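Local coordinates for protein D-alanyl-D-alanine carboxypeptidase (Vibrio cholerae, PDB 5TR7) that probably removes the C-terminal D-alanine from peptidoglycan precursor peptides, as a penicillin-binding serine carboxypeptidase of the S11 family, at residues M39-V44 with D115-L120; L56-V61 with A107-G112; R92-Q97 with D101-M106; S133-S138 with P144-T149; A159-V164 with N220-A225. All coordinates share one frame; numbering follows the deposited sequence.

Contact 1 (M39-V44 with D115-L120)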
# COMPACT_ATOMS: atom_id res chain seq x y z
N MET A 39 -1.79 -1.21 2.14
CA MET A 39 -1.91 -2.23 1.09
C MET A 39 -2.63 -3.46 1.63
O MET A 39 -3.44 -4.10 0.91
CB MET A 39 -0.54 -2.66 0.57
CG MET A 39 0.17 -1.58 -0.28
SD MET A 39 1.60 -2.23 -1.08
CE MET A 39 2.68 -2.84 0.15
N MET A 40 -2.37 -3.80 2.90
CA MET A 40 -3.00 -5.01 3.44
C MET A 40 -4.48 -4.71 3.66
O MET A 40 -5.35 -5.53 3.42
CB MET A 40 -2.33 -5.53 4.72
CG MET A 40 -3.09 -6.76 5.29
SD MET A 40 -3.20 -8.20 4.16
CE MET A 40 -1.44 -8.55 4.43
N THR A 41 -4.77 -3.50 4.10
CA THR A 41 -6.16 -3.09 4.33
C THR A 41 -6.96 -3.15 3.04
O THR A 41 -8.07 -3.70 2.99
CB THR A 41 -6.18 -1.69 4.96
OG1 THR A 41 -5.61 -1.77 6.28
CG2 THR A 41 -7.59 -1.14 5.06
N SER A 42 -6.37 -2.62 1.98
CA SER A 42 -7.06 -2.62 0.68
C SER A 42 -7.15 -4.06 0.16
O SER A 42 -8.07 -4.36 -0.61
CB SER A 42 -6.40 -1.74 -0.34
OG SER A 42 -5.31 -2.43 -0.91
N TYR A 43 -6.20 -4.92 0.53
CA TYR A 43 -6.23 -6.30 0.06
C TYR A 43 -7.46 -6.97 0.66
O TYR A 43 -8.25 -7.61 -0.06
CB TYR A 43 -4.93 -7.08 0.38
CG TYR A 43 -4.94 -8.51 -0.16
CD1 TYR A 43 -5.51 -9.52 0.58
CD2 TYR A 43 -4.41 -8.84 -1.42
CE1 TYR A 43 -5.62 -10.81 0.06
CE2 TYR A 43 -4.48 -10.14 -1.91
CZ TYR A 43 -5.09 -11.12 -1.18
OH TYR A 43 -5.18 -12.39 -1.67
N VAL A 44 -7.64 -6.84 1.98
CA VAL A 44 -8.81 -7.44 2.64
C VAL A 44 -10.11 -6.86 2.07
O VAL A 44 -11.05 -7.60 1.74
CB VAL A 44 -8.77 -7.22 4.18
CG1 VAL A 44 -10.00 -7.85 4.84
CG2 VAL A 44 -7.51 -7.85 4.77
N ASP A 115 -10.23 -4.14 15.65
CA ASP A 115 -9.52 -5.32 16.10
C ASP A 115 -9.83 -6.55 15.27
O ASP A 115 -8.93 -7.29 14.89
CB ASP A 115 -9.78 -5.62 17.59
CG ASP A 115 -9.17 -4.60 18.53
OD1 ASP A 115 -8.23 -3.85 18.14
OD2 ASP A 115 -9.61 -4.58 19.69
N ALA A 116 -11.11 -6.80 15.02
CA ALA A 116 -11.47 -7.96 14.22
C ALA A 116 -10.95 -7.77 12.83
O ALA A 116 -10.48 -8.71 12.21
CB ALA A 116 -12.98 -8.15 14.22
N PHE A 117 -10.95 -6.55 12.32
CA PHE A 117 -10.42 -6.31 10.93
C PHE A 117 -8.96 -6.70 10.91
O PHE A 117 -8.51 -7.37 9.99
CB PHE A 117 -10.63 -4.89 10.45
CG PHE A 117 -10.18 -4.66 9.03
CD1 PHE A 117 -11.01 -4.97 7.98
CD2 PHE A 117 -8.92 -4.13 8.75
CE1 PHE A 117 -10.60 -4.73 6.65
CE2 PHE A 117 -8.49 -3.94 7.46
CZ PHE A 117 -9.36 -4.19 6.40
N VAL A 118 -8.25 -6.37 11.98
CA VAL A 118 -6.83 -6.74 12.14
C VAL A 118 -6.68 -8.29 12.15
O VAL A 118 -5.74 -8.83 11.58
CB VAL A 118 -6.19 -6.06 13.35
CG1 VAL A 118 -4.78 -6.54 13.50
CG2 VAL A 118 -6.15 -4.56 13.19
N ASP A 119 -7.61 -8.99 12.77
CA ASP A 119 -7.57 -10.48 12.71
C ASP A 119 -7.62 -10.91 11.25
O ASP A 119 -6.81 -11.72 10.80
CB ASP A 119 -8.77 -11.12 13.48
CG ASP A 119 -8.71 -10.90 14.98
OD1 ASP A 119 -7.63 -10.51 15.46
OD2 ASP A 119 -9.70 -11.20 15.72
N LEU A 120 -8.54 -10.39 10.46
CA LEU A 120 -8.55 -10.77 9.03
C LEU A 120 -7.22 -10.37 8.34
O LEU A 120 -6.69 -11.15 7.52
CB LEU A 120 -9.64 -10.08 8.24
CG LEU A 120 -11.06 -10.32 8.73
CD1 LEU A 120 -11.93 -9.40 7.89
CD2 LEU A 120 -11.48 -11.79 8.65
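Thr41 is the first residue of helix 39-44 to touch helix 115-120, and it does so at the end of the Phe117 ring. Its methyl CG2 lies 3.8 Å from Phe117 CZ. Thr41 O sits at the edge of the Phe117 ring, near its plane, 3.7 Å from Phe117 CZ. The two side chains cross at about a right angle. The hydroxyl OG1 has its polar partner elsewhere: it is hydrogen-bonded to the backbone O of Ser138. One turn on, Val44 points at the other helix and meets Phe117 from the opposite direction, with CG1 3.7 Å from CE1. The same methyl reaches Leu120 CD1 at 3.9 Å, so Val44 bridges two residues one turn apart. Phe117 can reach both partners because its CG stands anti to the backbone N (chi1 -176°), which sends the ring out toward helix 39-44. The axes are 10.5 Å apart at closest approach and cross at 87°. This is the buried helical core of the penicillin-binding, serine beta-lactamase-like fold, built round helix 37-50, which follows the predicted nucleophile Ser35 of the SxxK motif and carries the predicted proton acceptor Lys38 close to Thr41.

Contact 2 (L56-V61 with A107-G112)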
# COMPACT_ATOMS: atom_id res chain seq x y z
N LEU A 56 -19.60 -1.75 -3.34
CA LEU A 56 -19.02 -0.46 -3.58
C LEU A 56 -20.07 0.68 -3.40
O LEU A 56 -19.71 1.80 -3.10
CB LEU A 56 -18.46 -0.44 -4.99
CG LEU A 56 -17.33 -1.39 -5.29
CD1 LEU A 56 -16.91 -1.26 -6.72
CD2 LEU A 56 -16.13 -1.09 -4.39
N ASN A 57 -21.35 0.34 -3.51
CA ASN A 57 -22.46 1.30 -3.36
C ASN A 57 -23.01 1.40 -1.92
O ASN A 57 -23.89 2.22 -1.67
CB ASN A 57 -23.62 0.96 -4.32
CG ASN A 57 -23.26 1.15 -5.80
OD1 ASN A 57 -22.51 2.04 -6.15
ND2 ASN A 57 -23.84 0.33 -6.69
N ASP A 58 -22.49 0.62 -0.96
CA ASP A 58 -22.97 0.76 0.43
C ASP A 58 -22.57 2.08 1.01
O ASP A 58 -21.51 2.63 0.69
CB ASP A 58 -22.29 -0.24 1.41
CG ASP A 58 -22.55 -1.67 1.08
OD1 ASP A 58 -23.63 -1.94 0.52
OD2 ASP A 58 -21.67 -2.51 1.40
N ASP A 59 -23.43 2.56 1.90
CA ASP A 59 -23.23 3.76 2.64
C ASP A 59 -22.58 3.32 3.94
O ASP A 59 -23.10 2.51 4.67
CB ASP A 59 -24.58 4.40 2.92
CG ASP A 59 -25.30 4.80 1.67
OD1 ASP A 59 -24.75 5.52 0.84
OD2 ASP A 59 -26.43 4.41 1.52
N VAL A 60 -21.43 3.85 4.23
CA VAL A 60 -20.75 3.47 5.42
C VAL A 60 -20.87 4.51 6.48
O VAL A 60 -20.60 5.68 6.24
CB VAL A 60 -19.23 3.28 5.15
CG1 VAL A 60 -18.55 2.74 6.40
CG2 VAL A 60 -19.01 2.32 3.99
N VAL A 61 -21.22 4.07 7.68
CA VAL A 61 -21.30 4.92 8.85
C VAL A 61 -19.89 5.34 9.28
O VAL A 61 -18.95 4.53 9.31
CB VAL A 61 -21.84 4.16 10.05
CG1 VAL A 61 -21.91 5.06 11.28
CG2 VAL A 61 -23.22 3.59 9.75
N ALA A 107 -12.51 -0.60 8.03
CA ALA A 107 -12.22 -1.68 8.95
C ALA A 107 -13.49 -2.05 9.71
O ALA A 107 -13.89 -3.24 9.79
CB ALA A 107 -11.10 -1.26 9.88
N GLU A 108 -14.17 -1.01 10.21
CA GLU A 108 -15.39 -1.21 10.96
C GLU A 108 -16.53 -1.71 10.09
O GLU A 108 -17.28 -2.57 10.52
CB GLU A 108 -15.80 0.06 11.71
CG GLU A 108 -14.85 0.48 12.81
CD GLU A 108 -15.29 1.74 13.56
OE1 GLU A 108 -16.18 2.53 13.08
OE2 GLU A 108 -14.79 1.91 14.69
N HIS A 109 -16.64 -1.20 8.87
CA HIS A 109 -17.74 -1.64 7.99
C HIS A 109 -17.56 -3.12 7.63
O HIS A 109 -18.51 -3.86 7.44
CB HIS A 109 -17.70 -0.79 6.70
CG HIS A 109 -18.76 -1.12 5.71
ND1 HIS A 109 -20.08 -0.81 5.92
CD2 HIS A 109 -18.71 -1.70 4.48
CE1 HIS A 109 -20.80 -1.16 4.88
NE2 HIS A 109 -20.00 -1.73 4.00
N VAL A 110 -16.30 -3.54 7.47
CA VAL A 110 -16.01 -4.92 7.11
C VAL A 110 -16.14 -5.91 8.26
O VAL A 110 -16.77 -6.91 8.10
CB VAL A 110 -14.62 -5.07 6.46
CG1 VAL A 110 -14.18 -6.50 6.37
CG2 VAL A 110 -14.60 -4.46 5.08
N ALA A 111 -15.55 -5.62 9.40
CA ALA A 111 -15.53 -6.56 10.53
C ALA A 111 -16.06 -6.06 11.87
O ALA A 111 -15.76 -6.66 12.88
CB ALA A 111 -14.09 -7.06 10.68
N GLY A 112 -16.84 -4.96 11.88
CA GLY A 112 -17.44 -4.42 13.09
C GLY A 112 -16.51 -3.55 13.90
O GLY A 112 -16.88 -2.43 14.29
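His109 near the end of helix 100-111 meets Val60 of the short strand 59-61 and Asp58 just before it. This joins the small two-stranded antiparallel sheet of strands 59-61 and 84-86 to the helical part of the carboxypeptidase domain. The histidine side chain can be followed outward. His109 CB touches Val60 CG1 at 3.6 Å. CG is anti to the backbone N (chi1 -180°), and this carries the ring out from the helix so that one face lies against Val60. Val60 CG2 lies over that face, 3.8 Å from the centroid of the His109 ring and only 10° off the normal, a CH-pi contact. ND1 lies close to both valine methyls, and CD2 is near Val60 CG2. Beyond them, CE1 lies beside both OD2 and CB of Asp58. At the tip, NE2 donates a hydrogen bond to OD2 of Asp58. Asp58 OD2 also accepts a bond from the backbone N of Ser55, so two donors grip this oxygen and fix the carboxylate. Val87 of helix 87-95 packs on Asp58, Val60 and His109 alike. The contact is partly buried and lies away from the predicted catalytic residues. The His109 NE2 to Asp58 OD2 bond is 3.2 Å long, with a 156° angle at the hydrogen; OD2 lies in the imidazole plane and is met on its anti side, but from somewhat out of the carboxylate plane.

Contact 3 (R92-Q97 with D101-M106)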
# COMPACT_ATOMS: atom_id res chain seq x y z
N ARG A 92 -10.88 4.80 -2.24
CA ARG A 92 -9.99 5.80 -2.85
C ARG A 92 -9.34 6.67 -1.82
O ARG A 92 -8.20 7.05 -1.97
CB ARG A 92 -10.71 6.62 -3.89
CG ARG A 92 -11.08 5.76 -5.05
CD ARG A 92 -11.86 6.47 -6.13
NE ARG A 92 -11.81 5.62 -7.30
CZ ARG A 92 -12.46 4.45 -7.42
NH1 ARG A 92 -13.28 4.01 -6.47
NH2 ARG A 92 -12.31 3.75 -8.52
N GLY A 93 -10.04 6.99 -0.76
CA GLY A 93 -9.37 7.77 0.30
C GLY A 93 -8.19 7.03 0.90
O GLY A 93 -7.11 7.58 1.22
N ILE A 94 -8.39 5.73 1.05
CA ILE A 94 -7.32 4.90 1.56
C ILE A 94 -6.13 4.82 0.56
O ILE A 94 -4.99 5.07 0.87
CB ILE A 94 -7.83 3.47 1.83
CG1 ILE A 94 -8.80 3.48 3.02
CG2 ILE A 94 -6.66 2.48 2.01
CD1 ILE A 94 -9.52 2.14 3.29
N ILE A 95 -6.45 4.45 -0.67
CA ILE A 95 -5.46 4.15 -1.64
C ILE A 95 -4.78 5.37 -2.23
O ILE A 95 -3.59 5.40 -2.34
CB ILE A 95 -6.11 3.30 -2.77
CG1 ILE A 95 -6.42 1.89 -2.24
CG2 ILE A 95 -5.20 3.24 -4.01
CD1 ILE A 95 -7.36 1.09 -3.17
N ILE A 96 -5.55 6.34 -2.66
CA ILE A 96 -4.99 7.50 -3.29
C ILE A 96 -4.52 8.55 -2.29
O ILE A 96 -3.47 9.14 -2.47
CB ILE A 96 -6.04 8.10 -4.24
CG1 ILE A 96 -6.50 6.99 -5.23
CG2 ILE A 96 -5.45 9.31 -4.99
CD1 ILE A 96 -7.68 7.37 -6.14
N GLN A 97 -5.33 8.81 -1.30
CA GLN A 97 -5.06 9.87 -0.34
C GLN A 97 -4.34 9.34 0.87
O GLN A 97 -3.88 10.12 1.67
CB GLN A 97 -6.36 10.53 0.13
CG GLN A 97 -7.31 10.98 -0.98
CD GLN A 97 -8.50 11.73 -0.46
OE1 GLN A 97 -9.06 11.37 0.59
NE2 GLN A 97 -8.94 12.77 -1.20
N ASP A 101 -8.27 7.96 8.52
CA ASP A 101 -9.68 8.00 8.92
C ASP A 101 -10.49 6.99 8.09
O ASP A 101 -11.25 6.13 8.65
CB ASP A 101 -10.25 9.44 8.90
CG ASP A 101 -10.04 10.20 7.53
OD1 ASP A 101 -9.25 9.72 6.69
OD2 ASP A 101 -10.67 11.30 7.32
N ALA A 102 -10.28 7.01 6.78
CA ALA A 102 -11.00 6.10 5.89
C ALA A 102 -10.64 4.63 6.17
O ALA A 102 -11.46 3.75 5.94
CB ALA A 102 -10.69 6.41 4.44
N CYS A 103 -9.40 4.39 6.62
CA CYS A 103 -8.97 3.02 6.96
C CYS A 103 -9.80 2.47 8.08
O CYS A 103 -10.35 1.36 7.99
CB CYS A 103 -7.51 2.94 7.37
SG CYS A 103 -6.35 3.15 6.02
N VAL A 104 -9.95 3.27 9.12
CA VAL A 104 -10.73 2.82 10.27
C VAL A 104 -12.19 2.63 9.93
O VAL A 104 -12.80 1.68 10.42
CB VAL A 104 -10.58 3.75 11.46
CG1 VAL A 104 -11.46 3.27 12.61
CG2 VAL A 104 -9.13 3.79 11.89
N ALA A 105 -12.75 3.52 9.09
CA ALA A 105 -14.15 3.37 8.72
C ALA A 105 -14.41 2.11 7.94
O ALA A 105 -15.43 1.42 8.18
CB ALA A 105 -14.65 4.56 7.94
N MET A 106 -13.52 1.78 7.00
CA MET A 106 -13.70 0.50 6.24
C MET A 106 -13.48 -0.71 7.13
O MET A 106 -14.19 -1.71 7.04
CB MET A 106 -12.80 0.42 5.00
CG MET A 106 -13.27 1.34 3.86
SD MET A 106 -14.96 0.93 3.30
CE MET A 106 -14.77 -0.77 2.73
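Ala102 and Cys103 lie against Ile94 across the short turn between helix 87-95 and helix 100-111. Before them, at the start of the segment, Asp101 OD1 accepts a bond from Ala102 N at 2.9 Å. That donor stands above the carboxylate plane. The same carboxylate takes backbone N-H groups of Met77, Phe78 and Val79, which ties the start of the helix to that loop. Ala102 points its CB at the other helix, 3.8 Å from Ile94 CG1 and close to Gly93, where the backbones come near. Ala102 O is 3.7 Å from Ile94 CD1. These two consecutive helices belong to the mainly helical part of the serine beta-lactamase-like fold, beside helix 37-50, which bears the lysine of the predicted SxxK motif. Cys103 follows, with SG 3.9 Å from Ile94 CG1. Both Cys103 and Ile94 also touch Lys38, the predicted proton acceptor. One turn after Ala102, Met106 sets its CG 3.9 Å from Ile94 CD1. Its chain then bends at chi2 and chi3 (-60° and -61°), leading the sulfur end away from Ile94. Ile45 of helix 37-50 packs on both Ile94 and Met106.

Contact 4 (S133-S138 with P144-T149)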
# COMPACT_ATOMS: atom_id res chain seq x y z
N SER A 133 5.61 -10.75 9.08
CA SER A 133 4.77 -9.59 9.18
C SER A 133 3.70 -9.75 10.24
O SER A 133 3.21 -10.85 10.45
CB SER A 133 4.09 -9.33 7.82
OG SER A 133 5.07 -9.08 6.80
N HIS A 134 3.37 -8.68 10.93
CA HIS A 134 2.28 -8.71 11.88
C HIS A 134 1.66 -7.32 11.97
O HIS A 134 2.35 -6.33 12.12
CB HIS A 134 2.72 -9.19 13.25
CG HIS A 134 1.58 -9.42 14.19
ND1 HIS A 134 1.20 -8.50 15.14
CD2 HIS A 134 0.71 -10.44 14.27
CE1 HIS A 134 0.14 -8.97 15.78
NE2 HIS A 134 -0.17 -10.15 15.28
N PHE A 135 0.35 -7.25 11.89
CA PHE A 135 -0.35 -6.00 11.97
C PHE A 135 -1.14 -5.82 13.26
O PHE A 135 -1.66 -6.80 13.82
CB PHE A 135 -1.26 -5.88 10.74
CG PHE A 135 -0.52 -6.05 9.44
CD1 PHE A 135 0.21 -5.02 8.90
CD2 PHE A 135 -0.50 -7.27 8.78
CE1 PHE A 135 0.91 -5.17 7.71
CE2 PHE A 135 0.14 -7.43 7.59
CZ PHE A 135 0.86 -6.38 7.03
N THR A 136 -1.20 -4.57 13.75
CA THR A 136 -1.96 -4.20 14.94
C THR A 136 -3.09 -3.21 14.67
O THR A 136 -3.90 -2.94 15.53
CB THR A 136 -1.06 -3.62 16.03
OG1 THR A 136 -0.37 -2.47 15.49
CG2 THR A 136 -0.06 -4.70 16.50
N ASN A 137 -3.16 -2.65 13.49
CA ASN A 137 -4.23 -1.74 13.18
C ASN A 137 -4.39 -1.68 11.65
O ASN A 137 -3.54 -2.20 10.93
CB ASN A 137 -3.88 -0.38 13.79
CG ASN A 137 -2.68 0.23 13.16
OD1 ASN A 137 -2.56 0.30 11.94
ND2 ASN A 137 -1.79 0.69 13.99
N SER A 138 -5.43 -1.01 11.16
CA SER A 138 -5.72 -0.91 9.75
C SER A 138 -5.00 0.22 8.99
O SER A 138 -5.16 0.33 7.75
CB SER A 138 -7.20 -0.70 9.59
OG SER A 138 -7.60 0.53 10.23
N PRO A 144 4.97 -1.37 18.64
CA PRO A 144 6.04 -2.35 18.70
C PRO A 144 5.73 -3.63 17.91
O PRO A 144 6.63 -4.18 17.28
CB PRO A 144 6.13 -2.68 20.20
CG PRO A 144 5.60 -1.49 20.89
CD PRO A 144 4.69 -0.75 19.95
N ASN A 145 4.47 -4.09 17.96
CA ASN A 145 4.05 -5.31 17.26
C ASN A 145 3.52 -5.16 15.85
O ASN A 145 2.90 -6.10 15.32
CB ASN A 145 3.04 -6.09 18.13
CG ASN A 145 3.74 -7.08 19.02
OD1 ASN A 145 4.65 -7.79 18.57
ND2 ASN A 145 3.30 -7.18 20.26
N LEU A 146 3.74 -4.01 15.25
CA LEU A 146 3.33 -3.77 13.84
C LEU A 146 4.63 -3.78 13.07
O LEU A 146 5.46 -2.90 13.24
CB LEU A 146 2.59 -2.46 13.69
CG LEU A 146 2.24 -1.93 12.29
CD1 LEU A 146 1.68 -2.98 11.36
CD2 LEU A 146 1.27 -0.76 12.40
N TYR A 147 4.84 -4.80 12.25
CA TYR A 147 6.08 -4.90 11.48
C TYR A 147 5.93 -5.74 10.24
O TYR A 147 5.02 -6.56 10.14
CB TYR A 147 7.22 -5.48 12.36
CG TYR A 147 6.90 -6.83 12.95
CD1 TYR A 147 6.94 -8.00 12.17
CD2 TYR A 147 6.56 -6.94 14.28
CE1 TYR A 147 6.62 -9.23 12.70
CE2 TYR A 147 6.27 -8.17 14.85
CZ TYR A 147 6.30 -9.29 14.08
OH TYR A 147 6.00 -10.45 14.72
N SER A 148 6.84 -5.55 9.30
CA SER A 148 6.87 -6.34 8.10
C SER A 148 8.29 -6.34 7.61
O SER A 148 9.20 -6.03 8.39
CB SER A 148 5.91 -5.84 7.04
OG SER A 148 5.84 -6.76 5.96
N THR A 149 8.48 -6.76 6.36
CA THR A 149 9.80 -6.80 5.72
C THR A 149 9.61 -6.45 4.24
O THR A 149 8.50 -6.61 3.69
CB THR A 149 10.46 -8.21 5.76
OG1 THR A 149 9.69 -9.11 4.96
CG2 THR A 149 10.59 -8.77 7.17
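His134 has its CG anti to the backbone N (chi1 -172°), which brings ND1 of its imidazole to Asn145 O. Tyr147 takes the position between backbone N and carbonyl carbon (chi1 57°), which lays its ring against His134 CB. Both residues belong to a single antiparallel bridge. His134 and Tyr147 form its hydrogen-bonded pair: His134 N gives to Tyr147 O at 2.8 Å, and Tyr147 N gives to His134 O at 2.9 Å. His134 ND1 adds a third bond, to Asn145 O at 2.9 Å. That bond is nearly straight (164°), and it lies in both the imidazole plane and the carbonyl plane. His134 CB sits over one face of the Tyr147 ring, 4.0 Å from its centroid and offset toward the rim, a CH-pi contact. On the buried side, Leu146 CD1 meets Phe135 CD1 at 3.5 Å, while its CD2 touches Asn137 ND2. That amide is held elsewhere, ND2 by Leu141 O and OD1 by Gly140 N. Ser148 OG gives a 2.6 Å bond to Ser133 OG, which is also bonded to Asp152 of the following helix. This is the loop between helices 114-127 and 150-163, and Asn137 lies near the predicted active-site serine and lysine. The bond to Asn145 O requires a proton on ND1, and it fixes the rotation of the imidazole.

Contact 5 (A159-V164 with N220-A225)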
# COMPACT_ATOMS: atom_id res chain seq x y z
N ALA A 159 0.42 -9.84 -4.64
CA ALA A 159 -0.92 -10.41 -4.37
C ALA A 159 -2.04 -9.46 -4.71
O ALA A 159 -3.13 -9.91 -5.09
CB ALA A 159 -1.04 -10.80 -2.89
N LEU A 160 -1.80 -8.16 -4.52
CA LEU A 160 -2.81 -7.18 -4.88
C LEU A 160 -3.10 -7.23 -6.37
O LEU A 160 -4.25 -7.22 -6.81
CB LEU A 160 -2.38 -5.74 -4.54
CG LEU A 160 -2.55 -5.19 -3.14
CD1 LEU A 160 -1.72 -3.90 -2.97
CD2 LEU A 160 -4.02 -5.02 -2.78
N ILE A 161 -2.05 -7.22 -7.16
CA ILE A 161 -2.19 -7.29 -8.63
C ILE A 161 -2.75 -8.61 -9.04
O ILE A 161 -3.60 -8.73 -9.88
CB ILE A 161 -0.82 -7.16 -9.22
CG1 ILE A 161 -0.23 -5.79 -8.88
CG2 ILE A 161 -0.83 -7.47 -10.71
CD1 ILE A 161 1.26 -5.67 -9.19
N ARG A 162 -2.30 -9.66 -8.38
CA ARG A 162 -2.74 -11.01 -8.77
C ARG A 162 -4.11 -11.42 -8.38
O ARG A 162 -4.79 -12.12 -9.16
CB ARG A 162 -1.79 -12.04 -8.11
CG ARG A 162 -1.99 -13.48 -8.50
CD ARG A 162 -1.95 -14.30 -7.21
NE ARG A 162 -0.69 -14.34 -6.56
CZ ARG A 162 -0.47 -14.51 -5.25
NH1 ARG A 162 -1.37 -14.49 -4.28
NH2 ARG A 162 0.76 -14.57 -4.86
N ASP A 163 -4.50 -11.10 -7.16
CA ASP A 163 -5.78 -11.67 -6.58
C ASP A 163 -6.91 -10.69 -6.56
O ASP A 163 -8.05 -11.11 -6.64
CB ASP A 163 -5.55 -12.12 -5.12
CG ASP A 163 -4.41 -13.10 -4.95
OD1 ASP A 163 -4.17 -13.87 -5.87
OD2 ASP A 163 -3.87 -13.24 -3.80
N VAL A 164 -6.62 -9.39 -6.44
CA VAL A 164 -7.68 -8.33 -6.41
C VAL A 164 -7.47 -7.22 -7.49
O VAL A 164 -7.27 -6.03 -7.17
CB VAL A 164 -7.86 -7.78 -5.01
CG1 VAL A 164 -8.44 -8.91 -4.08
CG2 VAL A 164 -6.57 -7.24 -4.46
N ASN A 220 6.30 -7.97 -22.20
CA ASN A 220 5.66 -9.01 -21.46
C ASN A 220 6.15 -9.14 -20.06
O ASN A 220 5.78 -10.12 -19.39
CB ASN A 220 5.86 -10.36 -22.15
CG ASN A 220 5.01 -10.51 -23.37
OD1 ASN A 220 4.30 -9.55 -23.81
ND2 ASN A 220 5.06 -11.64 -23.95
N MET A 221 6.90 -8.14 -19.58
CA MET A 221 7.42 -8.21 -18.23
C MET A 221 6.65 -7.40 -17.23
O MET A 221 6.06 -6.38 -17.57
CB MET A 221 8.86 -7.71 -18.22
CG MET A 221 9.81 -8.54 -19.08
SD MET A 221 11.49 -7.85 -19.17
CE MET A 221 11.40 -6.54 -20.43
N ARG A 222 6.65 -7.88 -15.99
CA ARG A 222 6.08 -7.14 -14.89
C ARG A 222 6.97 -7.37 -13.71
O ARG A 222 7.35 -8.53 -13.38
CB ARG A 222 4.65 -7.47 -14.53
CG ARG A 222 4.18 -6.64 -13.30
CD ARG A 222 2.75 -6.90 -12.83
NE ARG A 222 1.72 -6.24 -13.62
CZ ARG A 222 1.36 -4.98 -13.50
NH1 ARG A 222 0.43 -4.54 -14.26
NH2 ARG A 222 1.97 -4.13 -12.65
N LEU A 223 7.34 -6.25 -13.08
CA LEU A 223 8.18 -6.30 -11.91
C LEU A 223 7.51 -5.66 -10.75
O LEU A 223 6.70 -4.78 -10.94
CB LEU A 223 9.47 -5.55 -12.15
CG LEU A 223 10.36 -6.00 -13.31
CD1 LEU A 223 11.42 -4.91 -13.60
CD2 LEU A 223 11.00 -7.36 -12.97
N VAL A 224 7.86 -6.11 -9.55
CA VAL A 224 7.41 -5.50 -8.31
C VAL A 224 8.69 -5.10 -7.58
O VAL A 224 9.59 -5.93 -7.42
CB VAL A 224 6.60 -6.46 -7.46
CG1 VAL A 224 6.25 -5.80 -6.14
CG2 VAL A 224 5.32 -6.82 -8.17
N ALA A 225 8.79 -3.86 -7.16
CA ALA A 225 9.94 -3.36 -6.39
C ALA A 225 9.52 -2.70 -5.09
O ALA A 225 8.42 -2.13 -4.97
CB ALA A 225 10.75 -2.36 -7.20
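Ile161 of helix 150-163 rests on the side chain of Arg222 in strand 221-230. Its methyl CG2 lies over one face of the guanidinium, 4.0 Å above the plane and offset toward the rim, with NE as its nearest atom. The other branch ends in CD1, which is 3.9 Å from Arg222 NH2 and 4.1 Å from Arg222 CD. CD1 also comes to 4.3 Å from Val224 CG2, a looser apolar touch. Val224 and Arg222 are two residues apart and both point at the helix. No hydrogen bond crosses between the two segments. The helix thus sits against one face of the five-stranded antiparallel sheet, in which 221-230 is the central strand. Helix 233-251 packs on Leu223, which points away from Ile161. The result is a central antiparallel sheet with helices packed on both faces, as in the penicillin-binding, serine beta-lactamase-like fold. The guanidinium is anchored by its own polar partners. Its NH2 is hydrogen-bonded to Ser215 OG, and its NH1 forms a salt bridge with Asp198. The chain bends at chi3 (-79°), which turns the flat group across the isoleucine. Farther out, Tyr16 touches both Ile161 and Arg222, and Ser215 also packs on Ile161 and Val224.

Overall arrangement
Contacts 1 and 3 are buried and apolar, and neither has a hydrogen bond between its segments. Contact 1 uses helix 37-50, and contact 3 packs beside it, with Thr41 CG2 touching Ile94 CD1. Contacts 2 and 3 share helix 100-111: contact 3 uses its first, buried half, contact 2 its last turns, where a histidine-carboxylate bond appears nearer the surface. Phe117 of contact 1 also packs on Ala107 and Val110 of that helix. Contact 4 is a partly buried loop pairing with the most bonds. Contact 5, partly buried, sets a helix on the five-stranded sheet, an isoleucine against a guanidinium. Contacts 4 and 5 each reach contact 1 through a polar side chain of helix 37-50.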